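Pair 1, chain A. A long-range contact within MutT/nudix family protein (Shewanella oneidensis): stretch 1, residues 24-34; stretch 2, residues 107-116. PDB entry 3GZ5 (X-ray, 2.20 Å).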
# COMPACT_ATOMS: atom_id res chain seq x y z
N THR A 24 12.82 -6.23 -10.64
CA THR A 24 13.74 -5.69 -9.65
C THR A 24 13.01 -5.28 -8.37
O THR A 24 11.77 -5.23 -8.31
CB THR A 24 14.56 -4.51 -10.20
OG1 THR A 24 13.67 -3.44 -10.57
CG2 THR A 24 15.44 -4.93 -11.43
N VAL A 25 13.78 -5.00 -7.33
CA VAL A 25 13.23 -4.46 -6.11
C VAL A 25 14.00 -3.14 -5.90
O VAL A 25 15.18 -3.11 -6.21
CB VAL A 25 13.38 -5.49 -4.92
CG1 VAL A 25 12.74 -4.98 -3.67
CG2 VAL A 25 12.73 -6.82 -5.27
N ASP A 26 13.34 -2.07 -5.47
CA ASP A 26 14.00 -0.78 -5.18
C ASP A 26 13.52 -0.26 -3.83
O ASP A 26 12.50 -0.67 -3.33
CB ASP A 26 13.67 0.29 -6.24
CG ASP A 26 14.39 0.05 -7.57
OD1 ASP A 26 13.81 0.29 -8.63
OD2 ASP A 26 15.54 -0.42 -7.56
N ALA A 27 14.26 0.70 -3.28
CA ALA A 27 13.95 1.32 -2.01
C ALA A 27 14.28 2.80 -2.07
O ALA A 27 15.38 3.18 -2.50
CB ALA A 27 14.74 0.67 -0.91
N VAL A 28 13.30 3.60 -1.66
CA VAL A 28 13.51 5.00 -1.27
C VAL A 28 13.78 5.03 0.24
O VAL A 28 12.86 4.89 1.06
CB VAL A 28 12.33 5.89 -1.67
CG1 VAL A 28 12.69 7.34 -1.48
CG2 VAL A 28 11.91 5.65 -3.14
N LEU A 29 15.05 5.17 0.59
CA LEU A 29 15.47 5.24 1.97
C LEU A 29 15.69 6.71 2.32
O LEU A 29 16.53 7.37 1.70
CB LEU A 29 16.75 4.45 2.15
CG LEU A 29 17.58 4.61 3.43
CD1 LEU A 29 16.88 4.04 4.65
CD2 LEU A 29 18.95 3.93 3.24
N PHE A 30 14.92 7.20 3.30
CA PHE A 30 15.03 8.57 3.80
C PHE A 30 15.70 8.59 5.15
O PHE A 30 15.56 7.68 5.96
CB PHE A 30 13.64 9.21 4.03
CG PHE A 30 12.84 9.39 2.81
CD1 PHE A 30 13.00 10.52 2.03
CD2 PHE A 30 11.89 8.47 2.45
CE1 PHE A 30 12.22 10.72 0.89
CE2 PHE A 30 11.13 8.65 1.31
CZ PHE A 30 11.30 9.78 0.53
N THR A 31 16.40 9.69 5.40
CA THR A 31 16.80 10.04 6.75
C THR A 31 16.49 11.52 6.98
O THR A 31 15.98 12.22 6.09
CB THR A 31 18.29 9.70 7.00
OG1 THR A 31 18.57 9.81 8.40
CG2 THR A 31 19.22 10.63 6.22
N TYR A 32 16.80 12.00 8.16
CA TYR A 32 16.65 13.39 8.46
C TYR A 32 17.97 13.93 9.01
O TYR A 32 18.48 13.44 10.01
CB TYR A 32 15.50 13.58 9.45
CG TYR A 32 15.33 15.00 9.88
CD1 TYR A 32 14.64 15.92 9.08
CD2 TYR A 32 15.85 15.43 11.10
CE1 TYR A 32 14.47 17.22 9.49
CE2 TYR A 32 15.70 16.72 11.51
CZ TYR A 32 15.02 17.62 10.72
OH TYR A 32 14.89 18.90 11.16
N HIS A 33 18.52 14.92 8.34
CA HIS A 33 19.78 15.50 8.78
C HIS A 33 19.92 16.95 8.32
O HIS A 33 19.62 17.28 7.17
CB HIS A 33 20.96 14.67 8.26
CG HIS A 33 22.27 15.02 8.90
ND1 HIS A 33 23.33 15.54 8.18
CD2 HIS A 33 22.70 14.90 10.18
CE1 HIS A 33 24.35 15.74 9.00
NE2 HIS A 33 24.00 15.36 10.21
N ASP A 34 20.32 17.80 9.26
CA ASP A 34 20.94 19.08 8.95
C ASP A 34 20.23 19.98 7.93
O ASP A 34 20.80 20.23 6.88
CB ASP A 34 22.37 18.79 8.45
CG ASP A 34 23.32 19.99 8.56
OD1 ASP A 34 24.29 19.91 9.36
OD2 ASP A 34 23.10 21.01 7.84
N VAL A 107 9.34 -3.69 -7.69
CA VAL A 107 8.69 -3.65 -6.39
C VAL A 107 9.42 -2.61 -5.53
O VAL A 107 10.61 -2.77 -5.19
CB VAL A 107 8.66 -5.04 -5.74
CG1 VAL A 107 7.84 -5.00 -4.45
CG2 VAL A 107 8.12 -6.11 -6.75
N CYS A 108 8.72 -1.52 -5.23
CA CYS A 108 9.31 -0.37 -4.54
C CYS A 108 8.93 -0.34 -3.09
O CYS A 108 7.77 -0.55 -2.75
CB CYS A 108 8.93 0.97 -5.20
SG CYS A 108 10.05 2.33 -4.62
N TYR A 109 9.93 -0.09 -2.24
CA TYR A 109 9.82 0.01 -0.79
C TYR A 109 10.16 1.43 -0.35
O TYR A 109 10.90 2.14 -1.06
CB TYR A 109 10.81 -0.95 -0.11
CG TYR A 109 10.37 -2.41 -0.19
CD1 TYR A 109 9.78 -3.03 0.91
CD2 TYR A 109 10.52 -3.14 -1.35
CE1 TYR A 109 9.35 -4.35 0.86
CE2 TYR A 109 10.08 -4.47 -1.43
CZ TYR A 109 9.51 -5.06 -0.32
OH TYR A 109 9.07 -6.36 -0.38
N THR A 110 9.58 1.84 0.80
CA THR A 110 10.05 3.00 1.55
C THR A 110 10.80 2.53 2.78
O THR A 110 10.39 1.57 3.44
CB THR A 110 8.90 3.93 2.07
OG1 THR A 110 8.05 4.30 1.00
CG2 THR A 110 9.51 5.24 2.65
N ALA A 111 11.90 3.20 3.08
CA ALA A 111 12.60 2.92 4.31
C ALA A 111 13.02 4.18 5.06
O ALA A 111 13.12 5.27 4.47
CB ALA A 111 13.83 1.97 4.04
N LEU A 112 13.28 4.01 6.35
CA LEU A 112 13.76 5.08 7.22
C LEU A 112 14.88 4.58 8.11
O LEU A 112 14.82 3.48 8.67
CB LEU A 112 12.61 5.64 8.08
CG LEU A 112 11.43 6.41 7.45
CD1 LEU A 112 10.43 6.90 8.52
CD2 LEU A 112 11.95 7.63 6.69
N MET A 113 15.92 5.39 8.24
CA MET A 113 16.98 5.11 9.20
C MET A 113 17.61 6.41 9.67
O MET A 113 17.38 7.45 9.08
CB MET A 113 18.06 4.21 8.59
CG MET A 113 18.98 4.84 7.52
SD MET A 113 20.34 3.67 7.19
CE MET A 113 21.01 4.35 5.73
N SER A 114 18.40 6.35 10.73
CA SER A 114 19.12 7.55 11.15
C SER A 114 20.37 7.76 10.31
O SER A 114 21.06 6.82 9.89
CB SER A 114 19.48 7.50 12.63
OG SER A 114 20.74 6.89 12.79
N TYR A 115 20.67 9.03 10.07
CA TYR A 115 21.82 9.46 9.28
C TYR A 115 23.18 8.93 9.75
O TYR A 115 23.96 8.46 8.93
CB TYR A 115 21.80 10.99 9.18
CG TYR A 115 22.95 11.60 8.44
CD1 TYR A 115 22.91 11.75 7.05
CD2 TYR A 115 24.08 12.05 9.12
CE1 TYR A 115 23.96 12.34 6.37
CE2 TYR A 115 25.14 12.64 8.44
CZ TYR A 115 25.07 12.77 7.07
OH TYR A 115 26.12 13.37 6.40
N GLN A 116 23.48 8.99 11.06
CA GLN A 116 24.82 8.61 11.56
C GLN A 116 25.02 7.10 11.75
O GLN A 116 26.15 6.63 11.91
CB GLN A 116 25.21 9.37 12.84
CG GLN A 116 26.00 10.69 12.61
CD GLN A 116 27.36 10.51 11.90
OE1 GLN A 116 28.10 9.53 12.15
NE2 GLN A 116 27.71 11.46 11.02
O HOH W 1 18.98 10.98 11.35

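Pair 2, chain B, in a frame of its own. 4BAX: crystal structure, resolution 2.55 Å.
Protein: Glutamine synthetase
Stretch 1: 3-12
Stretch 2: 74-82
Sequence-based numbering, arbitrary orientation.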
# COMPACT_ATOMS: atom_id res chain seq x y z
N THR B 3 3.22 40.79 26.86
CA THR B 3 3.27 40.56 25.44
C THR B 3 2.16 39.60 25.08
O THR B 3 1.92 38.62 25.80
CB THR B 3 4.63 39.96 25.04
OG1 THR B 3 5.59 41.02 24.97
CG2 THR B 3 4.55 39.31 23.69
N PHE B 4 1.43 39.91 24.02
CA PHE B 4 0.38 39.03 23.54
C PHE B 4 0.32 39.04 22.02
O PHE B 4 0.84 39.95 21.36
CB PHE B 4 -0.96 39.38 24.16
CG PHE B 4 -1.51 40.69 23.71
CD1 PHE B 4 -1.12 41.86 24.34
CD2 PHE B 4 -2.43 40.75 22.67
CE1 PHE B 4 -1.63 43.08 23.94
CE2 PHE B 4 -2.94 41.97 22.26
CZ PHE B 4 -2.54 43.14 22.90
N LYS B 5 -0.30 38.01 21.46
CA LYS B 5 -0.42 37.86 20.03
C LYS B 5 -1.74 38.41 19.54
O LYS B 5 -2.80 38.19 20.16
CB LYS B 5 -0.29 36.39 19.66
CG LYS B 5 1.10 35.83 19.93
CD LYS B 5 1.18 34.39 19.46
CE LYS B 5 0.95 33.40 20.56
NZ LYS B 5 2.27 32.99 21.09
N ALA B 6 -1.68 39.16 18.44
CA ALA B 6 -2.87 39.70 17.78
C ALA B 6 -2.91 39.23 16.33
O ALA B 6 -1.98 39.47 15.55
CB ALA B 6 -2.87 41.21 17.85
N GLU B 7 -3.99 38.54 15.96
CA GLU B 7 -4.15 38.07 14.59
C GLU B 7 -4.99 39.05 13.78
O GLU B 7 -6.20 39.17 13.98
CB GLU B 7 -4.80 36.69 14.56
CG GLU B 7 -4.73 35.99 13.19
CD GLU B 7 -3.35 35.42 12.84
OE1 GLU B 7 -2.42 35.49 13.67
OE2 GLU B 7 -3.18 34.93 11.70
N TYR B 8 -4.32 39.73 12.85
CA TYR B 8 -4.98 40.73 12.02
C TYR B 8 -5.56 40.04 10.81
O TYR B 8 -4.84 39.40 10.04
CB TYR B 8 -4.01 41.82 11.59
CG TYR B 8 -3.78 42.91 12.61
CD1 TYR B 8 -3.46 42.60 13.93
CD2 TYR B 8 -3.85 44.25 12.25
CE1 TYR B 8 -3.23 43.61 14.87
CE2 TYR B 8 -3.62 45.27 13.20
CZ TYR B 8 -3.31 44.94 14.50
OH TYR B 8 -3.08 45.95 15.43
N ILE B 9 -6.87 40.16 10.67
CA ILE B 9 -7.63 39.47 9.65
C ILE B 9 -8.27 40.51 8.75
O ILE B 9 -8.81 41.51 9.24
CB ILE B 9 -8.71 38.53 10.29
CG1 ILE B 9 -8.00 37.40 11.06
CG2 ILE B 9 -9.66 37.94 9.27
CD1 ILE B 9 -8.82 36.78 12.23
N TRP B 10 -8.18 40.30 7.44
CA TRP B 10 -8.86 41.22 6.55
C TRP B 10 -9.39 40.49 5.32
O TRP B 10 -9.13 39.30 5.16
CB TRP B 10 -7.98 42.42 6.17
CG TRP B 10 -6.85 42.12 5.20
CD1 TRP B 10 -6.87 42.32 3.85
CD2 TRP B 10 -5.55 41.60 5.51
NE1 TRP B 10 -5.66 41.96 3.30
CE2 TRP B 10 -4.83 41.51 4.29
CE3 TRP B 10 -4.93 41.18 6.69
CZ2 TRP B 10 -3.52 41.03 4.22
CZ3 TRP B 10 -3.61 40.70 6.62
CH2 TRP B 10 -2.93 40.64 5.40
N ILE B 11 -10.18 41.19 4.51
CA ILE B 11 -10.74 40.67 3.27
C ILE B 11 -10.04 41.34 2.10
O ILE B 11 -9.87 42.56 2.08
CB ILE B 11 -12.25 40.90 3.22
CG1 ILE B 11 -12.93 39.99 4.23
CG2 ILE B 11 -12.82 40.59 1.84
CD1 ILE B 11 -13.62 40.75 5.32
N ASP B 12 -9.62 40.54 1.12
CA ASP B 12 -8.88 41.07 -0.02
C ASP B 12 -9.76 41.61 -1.17
O ASP B 12 -10.96 41.86 -1.01
CB ASP B 12 -7.78 40.12 -0.50
CG ASP B 12 -8.31 38.88 -1.20
OD1 ASP B 12 -9.49 38.85 -1.60
OD2 ASP B 12 -7.54 37.91 -1.31
N ASP B 74 -4.30 36.12 23.93
CA ASP B 74 -4.20 36.37 22.50
C ASP B 74 -5.55 36.73 21.86
O ASP B 74 -6.62 36.32 22.36
CB ASP B 74 -3.59 35.15 21.84
CG ASP B 74 -2.20 34.85 22.38
OD1 ASP B 74 -1.54 35.77 22.92
OD2 ASP B 74 -1.76 33.69 22.25
N ILE B 75 -5.52 37.53 20.80
CA ILE B 75 -6.75 38.06 20.23
C ILE B 75 -6.78 38.04 18.69
O ILE B 75 -5.74 38.02 18.03
CB ILE B 75 -7.02 39.52 20.71
CG1 ILE B 75 -5.79 40.38 20.44
CG2 ILE B 75 -7.42 39.56 22.19
CD1 ILE B 75 -6.11 41.74 19.90
N LEU B 76 -7.99 38.11 18.14
CA LEU B 76 -8.19 38.26 16.71
C LEU B 76 -8.60 39.70 16.43
O LEU B 76 -9.43 40.27 17.15
CB LEU B 76 -9.26 37.31 16.19
CG LEU B 76 -9.05 35.89 16.66
CD1 LEU B 76 -10.32 35.11 16.33
CD2 LEU B 76 -7.80 35.27 16.03
N VAL B 77 -7.99 40.30 15.41
CA VAL B 77 -8.31 41.66 15.06
C VAL B 77 -8.79 41.74 13.62
O VAL B 77 -7.98 41.65 12.68
CB VAL B 77 -7.10 42.61 15.24
CG1 VAL B 77 -7.56 44.04 15.28
CG2 VAL B 77 -6.35 42.29 16.51
N LEU B 78 -10.10 41.93 13.44
CA LEU B 78 -10.64 42.13 12.10
C LEU B 78 -10.47 43.58 11.67
O LEU B 78 -10.87 44.48 12.40
CB LEU B 78 -12.12 41.74 12.07
CG LEU B 78 -12.83 41.89 10.73
CD1 LEU B 78 -12.30 40.92 9.68
CD2 LEU B 78 -14.33 41.76 10.90
N CYS B 79 -9.95 43.80 10.45
CA CYS B 79 -9.61 45.16 9.97
C CYS B 79 -10.34 45.50 8.70
O CYS B 79 -10.84 44.62 7.98
CB CYS B 79 -8.11 45.30 9.71
SG CYS B 79 -7.00 44.97 11.09
N GLU B 80 -10.43 46.79 8.42
CA GLU B 80 -10.87 47.21 7.10
C GLU B 80 -9.62 47.72 6.40
O GLU B 80 -8.64 48.10 7.07
CB GLU B 80 -11.97 48.27 7.17
CG GLU B 80 -11.51 49.61 7.74
CD GLU B 80 -12.62 50.65 7.77
OE1 GLU B 80 -13.72 50.35 7.24
OE2 GLU B 80 -12.41 51.77 8.31
N VAL B 81 -9.68 47.78 5.08
CA VAL B 81 -8.50 48.11 4.30
C VAL B 81 -8.62 49.54 3.80
O VAL B 81 -9.65 49.94 3.23
CB VAL B 81 -8.31 47.12 3.11
CG1 VAL B 81 -7.04 47.43 2.33
CG2 VAL B 81 -8.26 45.69 3.63
N LEU B 82 -7.55 50.30 4.01
CA LEU B 82 -7.54 51.69 3.61
C LEU B 82 -6.40 51.97 2.68
O LEU B 82 -5.37 51.28 2.72
CB LEU B 82 -7.39 52.59 4.84
CG LEU B 82 -8.37 52.32 5.97
CD1 LEU B 82 -8.10 53.35 7.06
CD2 LEU B 82 -9.83 52.34 5.51
O HOH W 2 -11.03 43.52 5.53

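Where do the two contacts differ most sharply? They part at the C-terminal end. In pair 1, H33(A) lays its ring flat on that of Y115(A), a face-to-face stack with centroids 3.5 Å apart and planes at 7°, so the contact ends in an aromatic lid. The matching positions in pair 2 are D12(B), which does not touch the other stretch, and V81(B), which meets W10(B) instead: CG2 of V81(B) lies 3.7 Å from CD1 of W10(B). The match is loose here, because the CA atoms of Y115(A) and V81(B) fall 1.9 Å apart after superposition. V81(B) belongs to a strand that runs on to L82(B).

What backbone arrangement do they share? Each is a pair of neighbouring parallel strands, with N-to-C directions 24° apart in pair 1 and 28° in pair 2, and 14 central residues superpose with an RMSD of 0.5 Å. A27(A), V28(A), L29(A) and F30(A) match A6(B), E7(B), Y8(B) and I9(B); their bridge partners, Y109(A) to L112(A), match I75(B) to L78(B). The hydrogen-bond ladder follows the same register. V28(A) N donates to Y109(A) O at 2.9 Å, as E7(B) N does to I75(B) O at 2.8 Å, and A111(A) N reaches V28(A) O at 2.8 Å where V77(B) N reaches E7(B) O at 2.6 Å. The last rung is longer in pair 1, with M113(A) N 3.3 Å from F30(A) O, against 2.8 Å from C79(B) N to I9(B) O.

How do different side chains fill the matched faces? On the face that carries the matched alanines A27(A) and A6(B), L29(A) and Y8(B) do the same work with different shapes. L29(A) sets CD1 3.7 Å from CB of A111(A) and CD2 3.3 Å from CE of M113(A), so a branched chain reaches two neighbours. Y8(B) uses a ring: CB of V77(B) lies over its face, 4.2 Å from the ring centroid, and its CD2 is 3.4 Å from SG of C79(B). On the other face, F30(A) brings CB to 3.5 Å from CD2 of L112(A), and I9(B) brings CG2 to 4.0 Å from CD1 of L78(B).

How are polar groups handled along the edges of the ladder? At the start, D26(A) and K5(B) match, and both use their backbone N as a donor. D26(A) N meets a carbonyl, V107(A) O, at 2.8 Å, while K5(B) N meets a side chain, OD1 of D74(B), at 2.9 Å. The carboxylate thus supplies an acceptor to the strand. Near the far end, OG1 of T31(A) donates to M113(A) O at 2.7 Å, whereas the matching W10(B) offers an indole. Each pair also has a bridging water: one links Y32(A) O with Y115(A) N, the other I11(B) N with C79(B) O.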